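Local coordinates for protein transcriptional regulator, MarR family (Neisseria meningitidis serogroup B, PDB 3G3Z) that probably binds DNA as a dimeric, winged helix-turn-helix transcription factor and so regulates gene expression, at residues Val19-Ile24 with Leu29-Phe34; Arg46-Ile51 with Thr61-Cys66. All coordinates share one frame; numbering follows the deposited sequence.

Contact 1: Val19-Ile24 with Leu29-Phe34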
# COMPACT_ATOMS: atom_id res chain seq x y z
N VAL A 19 4.97 4.02 -4.11
CA VAL A 19 5.59 4.44 -5.36
C VAL A 19 4.57 4.43 -6.50
O VAL A 19 4.61 5.29 -7.37
CB VAL A 19 6.86 3.59 -5.69
CG1 VAL A 19 7.42 3.94 -7.06
CG2 VAL A 19 7.95 3.84 -4.63
N PHE A 20 3.67 3.45 -6.47
CA PHE A 20 2.54 3.41 -7.37
C PHE A 20 1.65 4.64 -7.19
O PHE A 20 1.23 5.25 -8.18
CB PHE A 20 1.72 2.12 -7.15
CG PHE A 20 0.66 1.89 -8.18
CD1 PHE A 20 0.99 1.60 -9.50
CD2 PHE A 20 -0.69 1.96 -7.83
CE1 PHE A 20 0.00 1.40 -10.44
CE2 PHE A 20 -1.69 1.75 -8.78
CZ PHE A 20 -1.34 1.47 -10.08
N ASP A 21 1.37 5.00 -5.94
CA ASP A 21 0.61 6.20 -5.64
C ASP A 21 1.32 7.48 -6.08
O ASP A 21 0.68 8.43 -6.51
CB ASP A 21 0.29 6.29 -4.14
CG ASP A 21 -0.96 5.54 -3.77
OD1 ASP A 21 -1.26 5.45 -2.56
OD2 ASP A 21 -1.66 5.04 -4.68
N LYS A 22 2.64 7.48 -5.98
CA LYS A 22 3.45 8.62 -6.41
C LYS A 22 3.35 8.79 -7.93
O LYS A 22 3.15 9.91 -8.42
CB LYS A 22 4.90 8.42 -5.98
CG LYS A 22 5.82 9.58 -6.30
CD LYS A 22 7.26 9.22 -5.94
CE LYS A 22 7.52 9.40 -4.45
NZ LYS A 22 8.84 8.83 -4.07
N TRP A 23 3.47 7.69 -8.67
CA TRP A 23 3.29 7.73 -10.11
C TRP A 23 1.91 8.29 -10.49
O TRP A 23 1.81 9.17 -11.34
CB TRP A 23 3.50 6.36 -10.76
CG TRP A 23 3.26 6.43 -12.21
CD1 TRP A 23 4.14 6.85 -13.17
CD2 TRP A 23 2.03 6.15 -12.89
NE1 TRP A 23 3.54 6.81 -14.41
CE2 TRP A 23 2.24 6.40 -14.26
CE3 TRP A 23 0.76 5.72 -12.48
CZ2 TRP A 23 1.24 6.22 -15.22
CZ3 TRP A 23 -0.22 5.54 -13.42
CH2 TRP A 23 0.02 5.78 -14.78
N ILE A 24 0.86 7.78 -9.85
CA ILE A 24 -0.50 8.26 -10.07
C ILE A 24 -0.56 9.77 -9.84
O ILE A 24 -1.19 10.50 -10.62
CB ILE A 24 -1.54 7.55 -9.15
CG1 ILE A 24 -1.70 6.07 -9.56
CG2 ILE A 24 -2.88 8.26 -9.22
CD1 ILE A 24 -2.68 5.24 -8.68
N LEU A 29 -3.38 13.20 -10.54
CA LEU A 29 -4.56 12.51 -10.03
C LEU A 29 -4.29 11.90 -8.66
O LEU A 29 -3.28 12.19 -8.02
CB LEU A 29 -5.04 11.45 -11.05
CG LEU A 29 -5.57 12.00 -12.38
CD1 LEU A 29 -5.58 10.94 -13.47
CD2 LEU A 29 -6.97 12.61 -12.23
N ASN A 30 -5.23 11.10 -8.20
CA ASN A 30 -5.02 10.33 -6.99
C ASN A 30 -5.55 8.92 -7.20
O ASN A 30 -6.18 8.62 -8.24
CB ASN A 30 -5.62 11.03 -5.76
CG ASN A 30 -7.13 11.18 -5.84
OD1 ASN A 30 -7.81 10.46 -6.57
ND2 ASN A 30 -7.66 12.11 -5.06
N TYR A 31 -5.29 8.06 -6.22
CA TYR A 31 -5.61 6.64 -6.32
C TYR A 31 -7.10 6.42 -6.56
O TYR A 31 -7.47 5.66 -7.44
CB TYR A 31 -5.15 5.92 -5.04
CG TYR A 31 -5.34 4.43 -5.08
CD1 TYR A 31 -6.48 3.84 -4.53
CD2 TYR A 31 -4.39 3.60 -5.66
CE1 TYR A 31 -6.68 2.47 -4.58
CE2 TYR A 31 -4.57 2.22 -5.71
CZ TYR A 31 -5.72 1.67 -5.14
OH TYR A 31 -5.91 0.31 -5.17
N ASN A 32 -7.93 7.10 -5.78
CA ASN A 32 -9.38 6.95 -5.90
C ASN A 32 -9.91 7.31 -7.30
O ASN A 32 -10.73 6.59 -7.85
CB ASN A 32 -10.09 7.78 -4.82
CG ASN A 32 -9.67 7.40 -3.41
OD1 ASN A 32 -9.83 8.18 -2.46
ND2 ASN A 32 -9.15 6.19 -3.26
N LEU A 33 -9.44 8.43 -7.86
CA LEU A 33 -9.83 8.85 -9.21
C LEU A 33 -9.31 7.90 -10.28
O LEU A 33 -10.01 7.57 -11.24
CB LEU A 33 -9.28 10.25 -9.49
CG LEU A 33 -10.09 11.42 -8.94
CD1 LEU A 33 -9.19 12.65 -8.79
CD2 LEU A 33 -11.29 11.70 -9.84
N PHE A 34 -8.05 7.49 -10.11
CA PHE A 34 -7.40 6.53 -10.99
C PHE A 34 -8.18 5.23 -11.06
O PHE A 34 -8.43 4.69 -12.15
CB PHE A 34 -5.97 6.27 -10.53
CG PHE A 34 -5.24 5.29 -11.38
CD1 PHE A 34 -4.71 5.68 -12.61
CD2 PHE A 34 -5.10 3.97 -10.97
CE1 PHE A 34 -4.04 4.77 -13.42
CE2 PHE A 34 -4.42 3.05 -11.78
CZ PHE A 34 -3.90 3.45 -13.00
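I24 reaches from the last turn of helix 5-25 into the start of helix 31-43, and its branches divide the work. From CB, CG2 lies against the backbone of N30, 3.4 Å from N30 C. CG1, placed beside the backbone N by a chi1 of -68°, takes the other direction and sits over one face of the F34 ring, displaced toward the rim, in a CH-pi contact 4.2 Å from the ring centroid. An extended chi2 then carries CD1 onward between two aromatic rings, 3.6 Å from F34 CD2 and 3.8 Å from Y31 CD2. In MarR proteins the N-terminal helix belongs to the dimerisation region and the next helix to the DNA-binding part, so this corner probably joins the two; F20 and W23 also pack on the second subunit, against its L6 and I140. F20 and W23 come to the F34 ring from helix 5-25. F20 CZ meets F34 CE2 at 3.9 Å, the two ring planes being close to perpendicular at 82°, while F34 CE1 comes to the edge of the W23 ring, near its plane. D21 crosses Y31 with its carboxylate steeply inclined to the ring, and OD2 approaches Y31 CD2 to 3.2 Å; the phenol itself is held by a hydrogen bond from OH to W55 O. Backbone pairing is slight: L29 N gives a weak bond to I24 O at 3.5 Å. Helix 31-43 is capped by N30, whose OD1 accepts from L33 N at 2.9 Å.

Contact 2: Arg46-Ile51 with Thr61-Cys66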
# COMPACT_ATOMS: atom_id res chain seq x y z
N ARG A 46 -18.30 -0.88 -16.03
CA ARG A 46 -18.16 -1.66 -14.81
C ARG A 46 -19.01 -1.01 -13.74
O ARG A 46 -19.29 0.19 -13.80
CB ARG A 46 -16.70 -1.70 -14.35
CG ARG A 46 -15.72 -2.40 -15.28
CD ARG A 46 -15.93 -3.90 -15.30
NE ARG A 46 -15.11 -4.55 -16.32
CZ ARG A 46 -15.10 -5.86 -16.56
NH1 ARG A 46 -15.88 -6.68 -15.85
NH2 ARG A 46 -14.32 -6.35 -17.51
N THR A 47 -19.44 -1.79 -12.76
CA THR A 47 -20.22 -1.25 -11.67
C THR A 47 -19.24 -0.65 -10.67
O THR A 47 -18.06 -1.00 -10.66
CB THR A 47 -21.04 -2.34 -10.96
OG1 THR A 47 -20.15 -3.30 -10.37
CG2 THR A 47 -21.99 -3.05 -11.94
N GLN A 48 -19.74 0.25 -9.82
CA GLN A 48 -18.95 0.81 -8.73
C GLN A 48 -18.36 -0.30 -7.86
O GLN A 48 -17.22 -0.21 -7.39
CB GLN A 48 -19.81 1.73 -7.88
CG GLN A 48 -20.15 3.04 -8.55
CD GLN A 48 -21.17 3.86 -7.77
OE1 GLN A 48 -22.05 4.48 -8.36
NE2 GLN A 48 -21.05 3.86 -6.45
N LYS A 49 -19.16 -1.36 -7.67
CA LYS A 49 -18.73 -2.52 -6.88
C LYS A 49 -17.50 -3.21 -7.47
O LYS A 49 -16.56 -3.54 -6.73
CB LYS A 49 -19.87 -3.52 -6.71
CG LYS A 49 -19.48 -4.74 -5.89
CD LYS A 49 -20.59 -5.11 -4.93
CE LYS A 49 -21.22 -6.43 -5.28
NZ LYS A 49 -20.49 -7.56 -4.59
N HIS A 50 -17.50 -3.42 -8.78
CA HIS A 50 -16.35 -4.05 -9.45
C HIS A 50 -15.06 -3.25 -9.27
O HIS A 50 -13.99 -3.80 -8.97
CB HIS A 50 -16.63 -4.26 -10.94
CG HIS A 50 -15.45 -4.74 -11.71
ND1 HIS A 50 -15.17 -6.07 -11.90
CD2 HIS A 50 -14.45 -4.06 -12.33
CE1 HIS A 50 -14.06 -6.20 -12.60
NE2 HIS A 50 -13.60 -4.99 -12.88
N ILE A 51 -15.18 -1.94 -9.48
CA ILE A 51 -14.08 -1.00 -9.30
C ILE A 51 -13.58 -1.03 -7.85
O ILE A 51 -12.37 -1.12 -7.61
CB ILE A 51 -14.53 0.43 -9.69
CG1 ILE A 51 -14.88 0.48 -11.18
CG2 ILE A 51 -13.48 1.48 -9.32
CD1 ILE A 51 -15.75 1.66 -11.57
N THR A 61 -16.14 5.65 -0.65
CA THR A 61 -15.04 6.29 -1.36
C THR A 61 -15.33 6.30 -2.85
O THR A 61 -15.18 7.32 -3.51
CB THR A 61 -13.72 5.56 -1.05
OG1 THR A 61 -13.44 5.68 0.34
CG2 THR A 61 -12.54 6.12 -1.86
N VAL A 62 -15.77 5.15 -3.38
CA VAL A 62 -16.03 5.01 -4.81
C VAL A 62 -17.20 5.87 -5.27
O VAL A 62 -17.08 6.60 -6.27
CB VAL A 62 -16.25 3.53 -5.19
CG1 VAL A 62 -16.65 3.40 -6.66
CG2 VAL A 62 -14.99 2.72 -4.93
N SER A 63 -18.31 5.82 -4.54
CA SER A 63 -19.49 6.63 -4.86
C SER A 63 -19.16 8.11 -4.89
O SER A 63 -19.63 8.84 -5.76
CB SER A 63 -20.62 6.39 -3.86
OG SER A 63 -21.03 5.04 -3.90
N GLY A 64 -18.34 8.54 -3.93
CA GLY A 64 -17.95 9.95 -3.83
C GLY A 64 -17.23 10.41 -5.08
O GLY A 64 -17.57 11.43 -5.68
N VAL A 65 -16.23 9.64 -5.48
CA VAL A 65 -15.45 9.96 -6.66
C VAL A 65 -16.34 9.94 -7.91
O VAL A 65 -16.25 10.83 -8.76
CB VAL A 65 -14.24 9.01 -6.77
CG1 VAL A 65 -13.53 9.18 -8.10
CG2 VAL A 65 -13.28 9.28 -5.62
N CYS A 66 -17.23 8.95 -7.99
CA CYS A 66 -18.15 8.88 -9.12
C CYS A 66 -19.07 10.10 -9.23
O CYS A 66 -19.31 10.60 -10.33
CB CYS A 66 -18.95 7.59 -9.09
SG CYS A 66 -17.87 6.19 -9.43
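The flat amide of Q48 crosses to helix 59-71 with its nitrogen leading: NE2 lies 2.8 Å from S63 OG, while OE1 accepts a hydrogen bond from W77 NE1. The other flat group, the H50 imidazole, carries R46 CD over one face, 3.3 Å above its plane and offset toward the rim, and NE2 at its edge is hydrogen-bonded to E43. Helices 48-55 and 59-71 form the helix-turn-helix of the winged-helix fold, the second probably the recognition helix, expected in this family to enter the DNA major groove. Q48 is the residue on which the two helices meet here. Its aliphatic part runs past V62 in the opposite direction, CB 3.8 Å from V62 CG1, and the chain is extended beyond CG (chi2 172°), which brings the amide as far as S63. S63 OG is hydrogen-bonded to K59 O, one turn back on its own helix. T47 caps helix 48-55, OG1 accepting from H50 N at 3.1 Å. L89 of strand 89-91 touches Q48, I51 and C66, and C66 SG rests 4.0 Å from Q48 CG.

The two contacts follow one another along the chain and lie about 16 Å apart, centre to centre. Helix 31-43 connects them: it begins in contact 1, and the next helix, 48-55, carries most of the first segment of contact 2. They also touch directly, because N32 and L33 face helix 59-71. N32 OD1 lies 3.5 Å from T61 CG2, N32 CB is 3.6 Å from V65 CG2, and L33 CD2 is 3.8 Å from V65 CG1. The presumed recognition helix is thus packed from two directions, by Q48 and by the first turn of helix 31-43. The 19-24 segment reaches the second subunit, where K22 forms a salt bridge with its E137, whereas no other chain of the dimer touches contact 2.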